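Local coordinates for protein 2-hydroxyisobutyryl-CoA synthetase (Aquincola tertiaricarbonis, PDB 6HDW) that belongs to the ANL clan of AMP-binding enzymes, pairing a large N-terminal domain with a smaller C-terminal domain, at residues Y219-Y224 with S250-A255; R377-Y382 with L446-K451. All coordinates share one frame; numbering follows the deposited sequence.

Contact 1: Y219-Y224 with S250-A255; sequences YGTPSY and SGEPGA. With 8LE ([[(2~{R},3~{S},4~{R},5~{R})-5-(6-aminopurin-9-yl)-3,4-bis(oxidanyl)oxolan-2-yl]methoxy-oxidanyl-phosphoryl] 2-methyl-2-oxidanyl-propanoate), chain B.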
ATOM      1  N   TYR A 219      -3.605  10.999  -7.688  1.00 29.26           N
ATOM      2  CA  TYR A 219      -3.554  11.426  -6.294  1.00 27.76           C
ATOM      3  C   TYR A 219      -2.162  11.198  -5.717  1.00 31.51           C
ATOM      4  O   TYR A 219      -1.578  10.132  -5.916  1.00 30.76           O
ATOM      5  CB  TYR A 219      -4.612  10.707  -5.412  1.00 28.04           C
ATOM      6  CG  TYR A 219      -4.428  11.000  -3.932  1.00 27.99           C
ATOM      7  CD1 TYR A 219      -4.952  12.157  -3.359  1.00 29.83           C
ATOM      8  CD2 TYR A 219      -3.647  10.170  -3.129  1.00 28.28           C
ATOM      9  CE1 TYR A 219      -4.734  12.461  -2.018  1.00 29.98           C
ATOM     10  CE2 TYR A 219      -3.407  10.474  -1.789  1.00 28.91           C
ATOM     11  CZ  TYR A 219      -3.956  11.620  -1.238  1.00 35.53           C
ATOM     12  OH  TYR A 219      -3.705  11.934   0.073  1.00 34.26           O
ATOM     13  N   GLY A 220      -1.696  12.177  -4.941  1.00 28.53           N
ATOM     14  CA  GLY A 220      -0.438  12.124  -4.207  1.00 28.30           C
ATOM     15  C   GLY A 220      -0.152  13.454  -3.551  1.00 31.42           C
ATOM     16  O   GLY A 220      -1.082  14.234  -3.324  1.00 29.99           O
ATOM     17  N   THR A 221       1.138  13.731  -3.261  1.00 28.10           N
ATOM     18  CA  THR A 221       1.570  15.024  -2.709  1.00 28.83           C
ATOM     19  C   THR A 221       1.949  15.955  -3.872  1.00 35.93           C
ATOM     20  O   THR A 221       2.380  15.455  -4.922  1.00 35.81           O
ATOM     21  CB  THR A 221       2.763  14.884  -1.729  1.00 34.88           C
ATOM     22  OG1 THR A 221       3.911  14.351  -2.402  1.00 34.04           O
ATOM     23  CG2 THR A 221       2.419  14.084  -0.462  1.00 29.05           C
ATOM     24  N   PRO A 222       1.833  17.300  -3.720  1.00 33.69           N
ATOM     25  CA  PRO A 222       2.263  18.193  -4.814  1.00 34.74           C
ATOM     26  C   PRO A 222       3.751  18.006  -5.147  1.00 41.00           C
ATOM     27  O   PRO A 222       4.128  18.119  -6.311  1.00 41.83           O
ATOM     28  CB  PRO A 222       1.964  19.597  -4.272  1.00 37.21           C
ATOM     29  CG  PRO A 222       0.968  19.389  -3.163  1.00 40.11           C
ATOM     30  CD  PRO A 222       1.334  18.070  -2.562  1.00 34.68           C
ATOM     31  N   SER A 223       4.581  17.663  -4.132  1.00 38.20           N
ATOM     32  CA  SER A 223       6.016  17.403  -4.294  1.00 39.20           C
ATOM     33  C   SER A 223       6.267  16.207  -5.205  1.00 42.33           C
ATOM     34  O   SER A 223       7.161  16.286  -6.049  1.00 43.29           O
ATOM     35  CB  SER A 223       6.686  17.170  -2.942  1.00 41.95           C
ATOM     36  OG  SER A 223       6.778  18.393  -2.240  1.00 51.76           O
ATOM     37  N   TYR A 224       5.490  15.106  -5.034  1.00 36.56           N
ATOM     38  CA  TYR A 224       5.636  13.913  -5.871  1.00 35.57           C
ATOM     39  C   TYR A 224       5.302  14.180  -7.324  1.00 41.04           C
ATOM     40  O   TYR A 224       5.997  13.657  -8.187  1.00 42.73           O
ATOM     41  CB  TYR A 224       4.855  12.687  -5.350  1.00 33.95           C
ATOM     42  CG  TYR A 224       5.243  11.401  -6.063  1.00 34.21           C
ATOM     43  CD1 TYR A 224       6.534  11.210  -6.550  1.00 37.51           C
ATOM     44  CD2 TYR A 224       4.329  10.368  -6.224  1.00 33.38           C
ATOM     45  CE1 TYR A 224       6.899  10.031  -7.191  1.00 38.55           C
ATOM     46  CE2 TYR A 224       4.690   9.176  -6.853  1.00 33.93           C
ATOM     47  CZ  TYR A 224       5.975   9.013  -7.334  1.00 41.05           C
ATOM     48  OH  TYR A 224       6.353   7.851  -7.950  1.00 42.94           O
ATOM     49  N   SER A 250      -3.049  16.252  -1.407  1.00 29.86           N
ATOM     50  CA  SER A 250      -3.091  16.536   0.026  1.00 29.19           C
ATOM     51  C   SER A 250      -1.730  16.184   0.654  1.00 33.91           C
ATOM     52  O   SER A 250      -0.919  15.491   0.033  1.00 34.02           O
ATOM     53  CB  SER A 250      -4.231  15.780   0.708  1.00 29.60           C
ATOM     54  OG  SER A 250      -3.923  14.416   0.941  1.00 34.27           O
ATOM     55  N   GLY A 251      -1.490  16.665   1.868  1.00 30.66           N
ATOM     56  CA  GLY A 251      -0.295  16.310   2.615  1.00 30.57           C
ATOM     57  C   GLY A 251       0.561  17.472   3.033  1.00 37.47           C
ATOM     58  O   GLY A 251       1.285  17.379   4.023  1.00 38.61           O
ATOM     59  N   GLU A 252       0.496  18.566   2.265  1.00 34.60           N
ATOM     60  CA  GLU A 252       1.324  19.748   2.464  1.00 35.44           C
ATOM     61  C   GLU A 252       0.820  20.876   1.563  1.00 39.72           C
ATOM     62  O   GLU A 252       0.088  20.583   0.618  1.00 38.60           O
ATOM     63  CB  GLU A 252       2.786  19.408   2.071  1.00 37.17           C
ATOM     64  CG  GLU A 252       2.907  18.726   0.712  1.00 39.88           C
ATOM     65  CD  GLU A 252       4.288  18.601   0.104  1.00 45.78           C
ATOM     66  OE1 GLU A 252       5.298  18.722   0.835  1.00 47.19           O
ATOM     67  OE2 GLU A 252       4.355  18.348  -1.115  1.00 41.33           O
ATOM     68  N   PRO A 253       1.251  22.150   1.767  1.00 38.23           N
ATOM     69  CA  PRO A 253       0.858  23.210   0.822  1.00 38.57           C
ATOM     70  C   PRO A 253       1.543  22.988  -0.527  1.00 41.87           C
ATOM     71  O   PRO A 253       2.595  22.341  -0.592  1.00 41.40           O
ATOM     72  CB  PRO A 253       1.364  24.499   1.491  1.00 41.81           C
ATOM     73  CG  PRO A 253       1.719  24.116   2.896  1.00 46.30           C
ATOM     74  CD  PRO A 253       2.138  22.689   2.817  1.00 40.68           C
ATOM     75  N   GLY A 254       0.929  23.507  -1.584  1.00 38.05           N
ATOM     76  CA  GLY A 254       1.452  23.385  -2.938  1.00 38.42           C
ATOM     77  C   GLY A 254       0.390  23.574  -3.997  1.00 42.06           C
ATOM     78  O   GLY A 254       0.578  24.360  -4.924  1.00 42.96           O
ATOM     79  N   ALA A 255      -0.747  22.878  -3.836  1.00 37.79           N
ATOM     80  CA  ALA A 255      -1.886  22.884  -4.759  1.00 37.88           C
ATOM     81  C   ALA A 255      -2.683  24.205  -4.785  1.00 44.83           C
ATOM     82  O   ALA A 255      -3.459  24.439  -5.721  1.00 46.26           O
ATOM     83  CB  ALA A 255      -2.792  21.700  -4.473  1.00 36.73           C
TER
HETATM   84  C2  8LE B1001      -1.647  22.552   3.379  1.00 36.89           C
HETATM   85  CAA 8LE B1001      -4.106  12.629   5.180  1.00 32.56           C
HETATM   86  CAZ 8LE B1001      -3.485  13.985   4.799  1.00 33.20           C
HETATM   87  CAB 8LE B1001      -4.554  15.092   4.854  1.00 31.17           C
HETATM   88  OAF 8LE B1001      -3.011  13.918   3.461  1.00 30.69           O
HETATM   89  CAS 8LE B1001      -2.293  14.302   5.740  1.00 37.08           C
HETATM   90  OAD 8LE B1001      -1.176  14.532   5.284  1.00 38.09           O
HETATM   91  OAQ 8LE B1001      -2.572  14.276   7.076  1.00 39.96           O
HETATM   92  PBC 8LE B1001      -1.477  14.243   8.304  1.00 38.94           P
HETATM   93  OAI 8LE B1001      -0.364  13.153   7.975  1.00 34.68           O
HETATM   94  OAE 8LE B1001      -2.174  14.021   9.591  1.00 44.06           O
HETATM   95  O5' 8LE B1001      -0.790  15.663   8.303  1.00 38.43           O
HETATM   96  C5' 8LE B1001      -1.673  16.775   8.376  1.00 35.22           C
HETATM   97  C4' 8LE B1001      -0.877  18.042   8.215  1.00 31.62           C
HETATM   98  O4' 8LE B1001      -0.362  18.088   6.862  1.00 31.34           O
HETATM   99  C3' 8LE B1001      -1.846  19.153   8.319  1.00 31.85           C
HETATM  100  O3' 8LE B1001      -1.966  19.543   9.692  1.00 30.83           O
HETATM  101  C2' 8LE B1001      -1.169  20.225   7.464  1.00 33.51           C
HETATM  102  O2' 8LE B1001      -0.062  20.883   8.150  1.00 35.26           O
HETATM  103  C1' 8LE B1001      -0.621  19.402   6.320  1.00 32.25           C
HETATM  104  N9  8LE B1001      -1.571  19.350   5.164  1.00 37.11           N
HETATM  105  C8  8LE B1001      -2.341  18.332   4.762  1.00 37.48           C
HETATM  106  N7  8LE B1001      -3.025  18.729   3.694  1.00 38.24           N
HETATM  107  C5  8LE B1001      -2.699  20.000   3.435  1.00 38.48           C
HETATM  108  C4  8LE B1001      -1.795  20.383   4.355  1.00 38.12           C
HETATM  109  N3  8LE B1001      -1.251  21.623   4.339  1.00 36.73           N
HETATM  110  N1  8LE B1001      -2.586  22.127   2.436  1.00 38.11           N
HETATM  111  C6  8LE B1001      -3.067  20.870   2.475  1.00 37.59           C
HETATM  112  N6  8LE B1001      -3.946  20.466   1.567  1.00 35.34           N
HETATM  113  O   HOH W   1      -0.920  12.573  -0.002  1.00 25.77           O
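The Tyr-219 ring meets Ser-250 at its edge: Ser-250 OG lies near the ring plane and 2.6 Å from Tyr-219 OH, a hydrogen bond between the two hydroxyls. The ring of Phe-248 packs against the tyrosine at about 55°. A second flat group, the carboxylate of Glu-252, is used at one oxygen by both donors of Ser-223. Ser-223 OG approaches OE2 from the side of the other oxygen, on the syn lone pair, at 2.7 Å; Ser-223 N reaches OE2 nearly head-on at 3.1 Å, with an N-H...O angle of 143°. The other oxygen, OE1, accepts from Ala-467 N, so both carboxylate oxygens are engaged. The adenine of 8LE lies against the backbone of 250-255: Gly-251 N stands 3.2 Å from N7, and Pro-253 N stands 3.3 Å from C2.

Glu-252 has chi1 of 49° and is extended beyond CG, which carries its chain past Pro-222, the two side chains running in opposite directions with Glu-252 CG 3.7 Å from Pro-222 CD. One residue before Pro-222, Thr-221 is the N-cap of helix 222-234: its OG1 accepts from Tyr-224 N and is also bonded to Phe-465 O. Ser-250 OG has a second polar partner, the OAF hydroxyl of 8LE, at 2.7 Å, while a water bridges Tyr-219 OH and Ser-250 O. The backbone link from Ser-250 N to Gly-220 O is weak.

Strands 217-220 and 246-249 are parallel neighbours joined through helix 222-234, a beta-alpha-beta crossover. Both segments continue from the C-terminal ends of these strands, where adenylate-binding loops converge in ANL enzymes. Here 250-255 lines part of the 8LE pocket, with 219-224 packed against it and Tyr-219 linked to the ligand through Ser-250 OG.

Contact 2: R377-Y382 with L446-K451; sequences RGENIY and LGVRAK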
ATOM      1  N   ARG A 377      14.641  39.017  11.853  1.00 65.43           N
ATOM      2  CA  ARG A 377      14.550  40.449  12.175  1.00 68.51           C
ATOM      3  C   ARG A 377      13.093  40.952  12.349  1.00 73.92           C
ATOM      4  O   ARG A 377      12.652  41.881  11.663  1.00 75.00           O
ATOM      5  CB  ARG A 377      15.340  41.298  11.164  1.00 69.11           C
ATOM      6  CG  ARG A 377      16.822  41.411  11.508  1.00 82.10           C
ATOM      7  CD  ARG A 377      17.541  42.468  10.681  1.00 97.38           C
ATOM      8  NE  ARG A 377      17.016  43.820  10.909  1.00113.67           N
ATOM      9  CZ  ARG A 377      17.474  44.665  11.829  1.00131.88           C
ATOM     10  NH1 ARG A 377      18.475  44.314  12.627  1.00119.41           N
ATOM     11  NH2 ARG A 377      16.931  45.868  11.960  1.00122.68           N
ATOM     12  N   GLY A 378      12.368  40.298  13.258  1.00 70.50           N
ATOM     13  CA  GLY A 378      10.987  40.626  13.604  1.00 73.02           C
ATOM     14  C   GLY A 378       9.946  40.340  12.539  1.00 75.25           C
ATOM     15  O   GLY A 378       8.807  40.806  12.650  1.00 77.23           O
ATOM     16  N   GLU A 379      10.325  39.569  11.503  1.00 67.92           N
ATOM     17  CA  GLU A 379       9.425  39.207  10.412  1.00 66.32           C
ATOM     18  C   GLU A 379       9.145  37.706  10.427  1.00 66.05           C
ATOM     19  O   GLU A 379      10.077  36.900  10.390  1.00 61.64           O
ATOM     20  CB  GLU A 379       9.992  39.677   9.062  1.00 66.65           C
ATOM     21  CG  GLU A 379       8.983  40.405   8.187  1.00 79.45           C
ATOM     22  CD  GLU A 379       8.469  41.727   8.724  1.00105.45           C
ATOM     23  OE1 GLU A 379       9.300  42.617   9.020  1.00102.06           O
ATOM     24  OE2 GLU A 379       7.231  41.878   8.835  1.00102.10           O
ATOM     25  N   ASN A 380       7.852  37.343  10.515  1.00 64.21           N
ATOM     26  CA  ASN A 380       7.374  35.958  10.566  1.00 62.04           C
ATOM     27  C   ASN A 380       7.259  35.339   9.172  1.00 64.38           C
ATOM     28  O   ASN A 380       6.481  35.818   8.338  1.00 66.09           O
ATOM     29  CB  ASN A 380       6.049  35.884  11.329  1.00 64.41           C
ATOM     30  CG  ASN A 380       6.135  36.396  12.753  1.00 84.08           C
ATOM     31  OD1 ASN A 380       7.200  36.391  13.393  1.00 73.29           O
ATOM     32  ND2 ASN A 380       5.009  36.854  13.280  1.00 78.23           N
ATOM     33  N   ILE A 381       8.057  34.284   8.915  1.00 56.96           N
ATOM     34  CA  ILE A 381       8.109  33.623   7.609  1.00 53.97           C
ATOM     35  C   ILE A 381       7.669  32.157   7.664  1.00 55.63           C
ATOM     36  O   ILE A 381       8.126  31.387   8.514  1.00 53.67           O
ATOM     37  CB  ILE A 381       9.522  33.783   6.949  1.00 55.07           C
ATOM     38  CG1 ILE A 381       9.925  35.264   6.794  1.00 57.47           C
ATOM     39  CG2 ILE A 381       9.623  33.048   5.601  1.00 53.04           C
ATOM     40  CD1 ILE A 381      11.334  35.544   7.211  1.00 63.39           C
ATOM     41  N   TYR A 382       6.805  31.778   6.710  1.00 52.05           N
ATOM     42  CA  TYR A 382       6.336  30.415   6.509  1.00 49.32           C
ATOM     43  C   TYR A 382       7.129  29.800   5.349  1.00 50.20           C
ATOM     44  O   TYR A 382       7.287  30.458   4.316  1.00 49.98           O
ATOM     45  CB  TYR A 382       4.831  30.392   6.228  1.00 51.77           C
ATOM     46  CG  TYR A 382       4.008  30.294   7.490  1.00 54.43           C
ATOM     47  CD1 TYR A 382       3.665  31.433   8.212  1.00 59.29           C
ATOM     48  CD2 TYR A 382       3.591  29.060   7.980  1.00 53.96           C
ATOM     49  CE1 TYR A 382       2.910  31.350   9.382  1.00 61.74           C
ATOM     50  CE2 TYR A 382       2.833  28.963   9.149  1.00 56.90           C
ATOM     51  CZ  TYR A 382       2.496  30.113   9.845  1.00 65.73           C
ATOM     52  OH  TYR A 382       1.757  30.035  10.997  1.00 67.30           O
ATOM     53  N   LEU A 446       9.515  38.853   1.112  1.00 66.70           N
ATOM     54  CA  LEU A 446       9.520  38.723   2.569  1.00 65.77           C
ATOM     55  C   LEU A 446       9.843  40.003   3.353  1.00 72.78           C
ATOM     56  O   LEU A 446       9.323  40.178   4.458  1.00 73.74           O
ATOM     57  CB  LEU A 446      10.469  37.596   3.005  1.00 61.82           C
ATOM     58  CG  LEU A 446      10.226  36.195   2.428  1.00 63.57           C
ATOM     59  CD1 LEU A 446      11.254  35.227   2.952  1.00 60.54           C
ATOM     60  CD2 LEU A 446       8.815  35.677   2.748  1.00 66.35           C
ATOM     61  N   GLY A 447      10.704  40.857   2.801  1.00 70.25           N
ATOM     62  CA  GLY A 447      11.127  42.095   3.448  1.00 72.83           C
ATOM     63  C   GLY A 447      12.306  41.905   4.383  1.00 75.00           C
ATOM     64  O   GLY A 447      12.471  42.676   5.333  1.00 76.80           O
ATOM     65  N   VAL A 448      13.127  40.861   4.127  1.00 68.17           N
ATOM     66  CA  VAL A 448      14.313  40.497   4.922  1.00 66.60           C
ATOM     67  C   VAL A 448      15.501  40.131   4.026  1.00 69.12           C
ATOM     68  O   VAL A 448      15.288  39.646   2.918  1.00 67.09           O
ATOM     69  CB  VAL A 448      14.035  39.374   5.970  1.00 68.59           C
ATOM     70  CG1 VAL A 448      13.153  39.869   7.108  1.00 71.11           C
ATOM     71  CG2 VAL A 448      13.450  38.117   5.328  1.00 65.64           C
ATOM     72  N   ARG A 449      16.742  40.327   4.525  1.00 66.68           N
ATOM     73  CA  ARG A 449      17.975  39.985   3.804  1.00 65.48           C
ATOM     74  C   ARG A 449      18.048  38.467   3.581  1.00 66.67           C
ATOM     75  O   ARG A 449      17.839  37.687   4.518  1.00 65.08           O
ATOM     76  CB  ARG A 449      19.227  40.524   4.541  1.00 67.65           C
ATOM     77  CG  ARG A 449      20.587  40.174   3.904  1.00 78.49           C
ATOM     78  CD  ARG A 449      20.993  41.062   2.737  1.00 91.15           C
ATOM     79  NE  ARG A 449      22.201  40.562   2.070  1.00100.07           N
ATOM     80  CZ  ARG A 449      22.207  39.818   0.966  1.00112.16           C
ATOM     81  NH1 ARG A 449      21.065  39.482   0.375  1.00 98.84           N
ATOM     82  NH2 ARG A 449      23.354  39.408   0.441  1.00 96.79           N
ATOM     83  N   ALA A 450      18.293  38.065   2.325  1.00 62.14           N
ATOM     84  CA  ALA A 450      18.368  36.665   1.933  1.00 59.15           C
ATOM     85  C   ALA A 450      19.696  36.329   1.270  1.00 62.12           C
ATOM     86  O   ALA A 450      20.016  36.876   0.216  1.00 63.58           O
ATOM     87  CB  ALA A 450      17.208  36.317   1.011  1.00 59.44           C
ATOM     88  N   LYS A 451      20.479  35.452   1.912  1.00 56.14           N
ATOM     89  CA  LYS A 451      21.751  34.959   1.397  1.00 55.15           C
ATOM     90  C   LYS A 451      21.471  33.662   0.626  1.00 56.51           C
ATOM     91  O   LYS A 451      20.922  32.711   1.192  1.00 54.97           O
ATOM     92  CB  LYS A 451      22.748  34.709   2.533  1.00 57.76           C
ATOM     93  CG  LYS A 451      23.554  35.926   2.928  1.00 74.41           C
ATOM     94  CD  LYS A 451      24.557  35.571   4.012  1.00 84.78           C
ATOM     95  CE  LYS A 451      25.468  36.720   4.363  1.00 94.67           C
ATOM     96  NZ  LYS A 451      26.417  36.347   5.441  1.00102.26           N
TER
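Leu-446, the last residue of helix 428-446, meets Ile-381 at about a right angle. Its CD1 methyl sits 3.8 Å from Ile-381 CG2, and CD2 follows at 4.0 Å from the same methyl, so both branches bear on one point of the isoleucine. With chi1 at -57° the leucine keeps CG beside its backbone N, and its branched end comes closer to 377-382 than the direction of its first side-chain bond would suggest. Leu-446 O also lies 3.8 Å from Glu-379 CG, a van der Waals approach only.

Gly-447, with phi of 86°, follows the helix, and the CB of Val-448 is directed toward strand 379-381. The two methyls of Val-448 divide the work. CG1 packs on the aliphatic root of Glu-379, 3.7 Å from CB, while CG2 meets Ile-381 CD1 tip to tip at 3.8 Å. Ile-381 is thereby touched at CG2 by the leucine and at CD1 by the valine. Around these three, Ile-376 touches both Ile-381 and Val-448, and Ile-386 of helix 383-391 touches Ile-381 and Leu-446. Beyond Val-448 the chain diverges into strand 450-454 and makes no further contact with 377-382.

No hydrogen bond or salt bridge crosses between the segments, and the buried surface is a modest 235 Å². The small hairpin strand is therefore joined to the helix end by dispersion and the exclusion of water from aliphatic groups, with the carbon chain of Glu-379 extending that apolar patch toward solvent.

Both segments of contact 1 precede those of contact 2 in the sequence: contact 1 belongs to the AMP-binding part of the protein, contact 2 to the C-terminal AMP-binding-enzyme domain. Their centres are 25 Å apart, and a gap of about 7 Å separates their nearest atoms. Contact 1 sits at the parallel sheet, about 7 Å from the centre of the chain; contact 2 joins the hairpin of strands 374-376 and 379-381 to the end of helix 428-446, before strand 450-454 of the mixed sheet. Phe-465 and Ala-467, which lie beyond that strand, bond to contact 1, and Lys-466 bonds 8LE. The C-terminal part thus reaches back onto the ligand pocket, while contact 2 belongs to its own internal packing.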